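Local coordinates for protein DNA polymerase sliding clamp 3 (Sulfolobus tokodaii, PDB 3AIZ) that serves as one subunit of a DNA-encircling ring that tethers the polymerase and other DNA-processing proteins to DNA during replication, at residues K157-S169 with I176-S188. Numbering follows the deposited sequence.
Sequences KAEGGKLYLSANS and IELSTENGGLLES
An antiparallel beta hairpin in the C-terminal PCNA domain, built from strands 162-168 and 172-178, brings Leu-163 opposite Leu-178 and Leu-165 opposite Ile-176. Each pair is closed by two backbone hydrogen bonds; the bond from Leu-178 N to Leu-163 O measures 2.7 Å and is nearly straight at the hydrogen (168°). The four apolar side chains share one face of the sheet, where Leu-165 CG lies 4.0 Å from Leu-178 CD1; Ile-142 and Ile-146 of helix 136-149 pack on Leu-165, Ile-176 and Leu-178, and strand 214-220 meets Leu-163. From the loop after the hairpin, Leu-185 adds CD1, 4.0 Å from Leu-163 CB. On the other face Tyr-164 and Glu-177 run side by side, with CE2 of the ring 3.7 Å from Glu-177 CG and the ring and carboxylate planes 49° apart. Glu-177 also makes backbone hydrogen bonds to a neighbouring subunit, PCNA homolog B, which places this edge strand at a subunit interface. Lys-162, its chain extended beyond CG, passes over Ser-179 CB and carries NZ to two carboxylates in one salt-bridge network: NZ lies 2.8 Å from Glu-181 OE2, met from above the carboxylate plane, and makes a weak, longer hydrogen bond to Glu-177 OE2. At the type I' turn from Glu-159 to Lys-162, Ser-188 OG donates to Gly-161 O at 2.6 Å, in the carbonyl plane.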
loop_
_atom_site.group_PDB
_atom_site.type_symbol
_atom_site.label_atom_id
_atom_site.label_comp_id
_atom_site.label_asym_id
_atom_site.label_seq_id
_atom_site.Cartn_x
_atom_site.Cartn_y
_atom_site.Cartn_z
ATOM N N LYS C 157 -27.465 23.694 -3.936
ATOM C CA LYS C 157 -27.821 25.018 -3.443
ATOM C C LYS C 157 -27.067 26.116 -4.181
ATOM O O LYS C 157 -25.840 26.091 -4.267
ATOM C CB LYS C 157 -27.566 25.112 -1.937
ATOM C CG LYS C 157 -27.951 26.443 -1.312
ATOM C CD LYS C 157 -28.020 26.327 0.202
ATOM C CE LYS C 157 -28.248 27.679 0.859
ATOM N NZ LYS C 157 -27.064 28.571 0.708
ATOM N N ALA C 158 -27.811 27.076 -4.717
ATOM C CA ALA C 158 -27.215 28.208 -5.411
ATOM C C ALA C 158 -27.339 29.475 -4.570
ATOM O O ALA C 158 -28.433 29.844 -4.146
ATOM C CB ALA C 158 -27.865 28.399 -6.770
ATOM N N GLU C 159 -26.211 30.133 -4.330
ATOM C CA GLU C 159 -26.190 31.352 -3.531
ATOM C C GLU C 159 -25.138 32.331 -4.042
ATOM O O GLU C 159 -23.944 32.027 -4.046
ATOM C CB GLU C 159 -25.933 31.023 -2.060
ATOM C CG GLU C 159 -25.993 32.225 -1.131
ATOM C CD GLU C 159 -25.835 31.845 0.330
ATOM O OE1 GLU C 159 -24.870 31.121 0.659
ATOM O OE2 GLU C 159 -26.675 32.273 1.150
ATOM N N GLY C 160 -25.588 33.505 -4.475
ATOM C CA GLY C 160 -24.690 34.534 -4.967
ATOM C C GLY C 160 -23.988 34.133 -6.250
ATOM O O GLY C 160 -22.900 34.623 -6.553
ATOM N N GLY C 161 -24.610 33.234 -7.004
ATOM C CA GLY C 161 -24.052 32.780 -8.264
ATOM C C GLY C 161 -23.126 31.590 -8.107
ATOM O O GLY C 161 -22.543 31.115 -9.080
ATOM N N LYS C 162 -22.986 31.107 -6.877
ATOM C CA LYS C 162 -22.134 29.956 -6.611
ATOM C C LYS C 162 -22.960 28.703 -6.345
ATOM O O LYS C 162 -24.068 28.777 -5.814
ATOM C CB LYS C 162 -21.199 30.234 -5.432
ATOM C CG LYS C 162 -20.220 31.370 -5.676
ATOM C CD LYS C 162 -19.243 31.504 -4.524
ATOM C CE LYS C 162 -18.269 32.647 -4.752
ATOM N NZ LYS C 162 -17.302 32.769 -3.626
ATOM N N LEU C 163 -22.411 27.553 -6.721
ATOM C CA LEU C 163 -23.096 26.280 -6.534
ATOM C C LEU C 163 -22.487 25.494 -5.379
ATOM O O LEU C 163 -21.272 25.306 -5.312
ATOM C CB LEU C 163 -23.040 25.455 -7.821
ATOM C CG LEU C 163 -23.787 24.121 -7.801
ATOM C CD1 LEU C 163 -25.238 24.326 -7.399
ATOM C CD2 LEU C 163 -23.694 23.439 -9.150
ATOM N N TYR C 164 -23.340 25.035 -4.471
ATOM C CA TYR C 164 -22.892 24.269 -3.317
ATOM C C TYR C 164 -23.507 22.875 -3.315
ATOM O O TYR C 164 -24.715 22.722 -3.144
ATOM C CB TYR C 164 -23.252 24.996 -2.021
ATOM C CG TYR C 164 -22.583 26.341 -1.862
ATOM C CD1 TYR C 164 -23.256 27.516 -2.176
ATOM C CD2 TYR C 164 -21.278 26.439 -1.395
ATOM C CE1 TYR C 164 -22.648 28.748 -2.030
ATOM C CE2 TYR C 164 -20.664 27.667 -1.247
ATOM C CZ TYR C 164 -21.352 28.818 -1.565
ATOM O OH TYR C 164 -20.743 30.040 -1.419
ATOM N N LEU C 165 -22.670 21.860 -3.503
ATOM C CA LEU C 165 -23.133 20.479 -3.480
ATOM C C LEU C 165 -22.871 19.854 -2.117
ATOM O O LEU C 165 -21.723 19.688 -1.712
ATOM C CB LEU C 165 -22.443 19.660 -4.571
ATOM C CG LEU C 165 -22.480 20.251 -5.979
ATOM C CD1 LEU C 165 -21.888 19.271 -6.975
ATOM C CD2 LEU C 165 -23.900 20.617 -6.368
ATOM N N SER C 166 -23.941 19.507 -1.412
ATOM C CA SER C 166 -23.816 18.917 -0.086
ATOM C C SER C 166 -24.213 17.447 -0.088
ATOM O O SER C 166 -25.391 17.114 -0.203
ATOM C CB SER C 166 -24.671 19.684 0.924
ATOM O OG SER C 166 -24.265 21.037 1.011
ATOM N N ALA C 167 -23.220 16.572 0.038
ATOM C CA ALA C 167 -23.471 15.142 0.161
ATOM C C ALA C 167 -24.096 14.843 1.519
ATOM O O ALA C 167 -23.395 14.707 2.519
ATOM C CB ALA C 167 -22.181 14.362 -0.016
ATOM N N ASN C 168 -25.421 14.744 1.545
ATOM C CA ASN C 168 -26.156 14.565 2.791
ATOM C C ASN C 168 -26.146 13.133 3.301
ATOM O O ASN C 168 -26.910 12.290 2.832
ATOM C CB ASN C 168 -27.598 15.037 2.627
ATOM C CG ASN C 168 -27.686 16.466 2.150
ATOM O OD1 ASN C 168 -27.106 17.371 2.752
ATOM N ND2 ASN C 168 -28.411 16.679 1.059
ATOM N N SER C 169 -25.278 12.865 4.268
ATOM C CA SER C 169 -25.243 11.567 4.921
ATOM C C SER C 169 -26.361 11.506 5.951
ATOM O O SER C 169 -27.375 12.192 5.820
ATOM C CB SER C 169 -23.890 11.353 5.595
ATOM O OG SER C 169 -22.830 11.628 4.695
ATOM N N ILE C 176 -19.238 20.909 -1.035
ATOM C CA ILE C 176 -18.188 21.359 -1.935
ATOM C C ILE C 176 -18.664 22.581 -2.710
ATOM O O ILE C 176 -19.745 22.573 -3.297
ATOM C CB ILE C 176 -17.778 20.253 -2.924
ATOM C CG1 ILE C 176 -17.410 18.974 -2.166
ATOM C CG2 ILE C 176 -16.620 20.720 -3.794
ATOM C CD1 ILE C 176 -16.925 17.847 -3.054
ATOM N N GLU C 177 -17.856 23.634 -2.704
ATOM C CA GLU C 177 -18.208 24.872 -3.388
ATOM C C GLU C 177 -17.695 24.893 -4.823
ATOM O O GLU C 177 -16.525 24.611 -5.079
ATOM C CB GLU C 177 -17.653 26.077 -2.627
ATOM C CG GLU C 177 -17.727 27.384 -3.400
ATOM C CD GLU C 177 -16.966 28.507 -2.720
ATOM O OE1 GLU C 177 -16.552 28.331 -1.554
ATOM O OE2 GLU C 177 -16.780 29.568 -3.356
ATOM N N LEU C 178 -18.582 25.227 -5.754
ATOM C CA LEU C 178 -18.197 25.434 -7.144
ATOM C C LEU C 178 -18.518 26.867 -7.537
ATOM O O LEU C 178 -19.611 27.361 -7.265
ATOM C CB LEU C 178 -18.933 24.467 -8.074
ATOM C CG LEU C 178 -18.637 22.970 -7.976
ATOM C CD1 LEU C 178 -19.225 22.377 -6.708
ATOM C CD2 LEU C 178 -19.188 22.257 -9.198
ATOM N N SER C 179 -17.565 27.532 -8.179
ATOM C CA SER C 179 -17.750 28.918 -8.583
ATOM C C SER C 179 -16.756 29.303 -9.665
ATOM O O SER C 179 -15.792 28.583 -9.917
ATOM C CB SER C 179 -17.587 29.848 -7.381
ATOM O OG SER C 179 -16.283 29.747 -6.835
ATOM N N THR C 180 -16.995 30.443 -10.305
ATOM C CA THR C 180 -16.057 30.969 -11.285
ATOM C C THR C 180 -14.762 31.356 -10.583
ATOM O O THR C 180 -13.695 31.402 -11.196
ATOM C CB THR C 180 -16.628 32.195 -12.003
ATOM O OG1 THR C 180 -16.975 33.191 -11.035
ATOM C CG2 THR C 180 -17.868 31.815 -12.794
ATOM N N GLU C 181 -14.871 31.628 -9.286
ATOM C CA GLU C 181 -13.727 31.983 -8.459
ATOM C C GLU C 181 -12.716 30.842 -8.371
ATOM O O GLU C 181 -11.535 31.025 -8.670
ATOM C CB GLU C 181 -14.197 32.379 -7.056
ATOM C CG GLU C 181 -13.086 32.487 -6.021
ATOM C CD GLU C 181 -13.611 32.833 -4.637
ATOM O OE1 GLU C 181 -12.923 32.518 -3.641
ATOM O OE2 GLU C 181 -14.713 33.417 -4.543
ATOM N N ASN C 182 -13.183 29.666 -7.962
ATOM C CA ASN C 182 -12.301 28.512 -7.801
ATOM C C ASN C 182 -12.249 27.610 -9.033
ATOM O O ASN C 182 -11.777 26.476 -8.962
ATOM C CB ASN C 182 -12.684 27.701 -6.559
ATOM C CG ASN C 182 -14.072 27.096 -6.654
ATOM O OD1 ASN C 182 -14.686 27.077 -7.722
ATOM N ND2 ASN C 182 -14.574 26.592 -5.532
ATOM N N GLY C 183 -12.737 28.120 -10.159
ATOM C CA GLY C 183 -12.684 27.392 -11.413
ATOM C C GLY C 183 -13.686 26.258 -11.508
ATOM O O GLY C 183 -13.764 25.574 -12.528
ATOM N N GLY C 184 -14.454 26.056 -10.442
ATOM C CA GLY C 184 -15.465 25.015 -10.418
ATOM C C GLY C 184 -16.511 25.202 -11.501
ATOM O O GLY C 184 -16.893 24.249 -12.181
ATOM N N LEU C 185 -16.974 26.436 -11.659
ATOM C CA LEU C 185 -17.949 26.767 -12.689
ATOM C C LEU C 185 -17.312 27.651 -13.754
ATOM O O LEU C 185 -16.320 28.328 -13.496
ATOM C CB LEU C 185 -19.152 27.488 -12.075
ATOM C CG LEU C 185 -19.948 26.752 -10.995
ATOM C CD1 LEU C 185 -20.948 27.687 -10.340
ATOM C CD2 LEU C 185 -20.648 25.530 -11.570
ATOM N N LEU C 186 -17.887 27.639 -14.951
ATOM C CA LEU C 186 -17.433 28.513 -16.025
ATOM C C LEU C 186 -18.271 29.785 -16.051
ATOM O O LEU C 186 -17.778 30.861 -16.390
ATOM C CB LEU C 186 -17.526 27.801 -17.375
ATOM C CG LEU C 186 -16.639 26.571 -17.580
ATOM C CD1 LEU C 186 -16.941 25.914 -18.918
ATOM C CD2 LEU C 186 -15.169 26.948 -17.484
ATOM N N GLU C 187 -19.543 29.651 -15.688
ATOM C CA GLU C 187 -20.462 30.781 -15.687
ATOM C C GLU C 187 -21.709 30.477 -14.859
ATOM O O GLU C 187 -21.987 29.319 -14.544
ATOM C CB GLU C 187 -20.853 31.151 -17.119
ATOM C CG GLU C 187 -21.565 30.040 -17.874
ATOM C CD GLU C 187 -21.821 30.388 -19.329
ATOM O OE1 GLU C 187 -21.159 31.312 -19.849
ATOM O OE2 GLU C 187 -22.682 29.733 -19.954
ATOM N N SER C 188 -22.452 31.523 -14.510
ATOM C CA SER C 188 -23.670 31.375 -13.719
ATOM C C SER C 188 -24.799 32.243 -14.256
ATOM O O SER C 188 -24.558 33.288 -14.856
ATOM C CB SER C 188 -23.405 31.728 -12.255
ATOM O OG SER C 188 -22.520 30.798 -11.665
#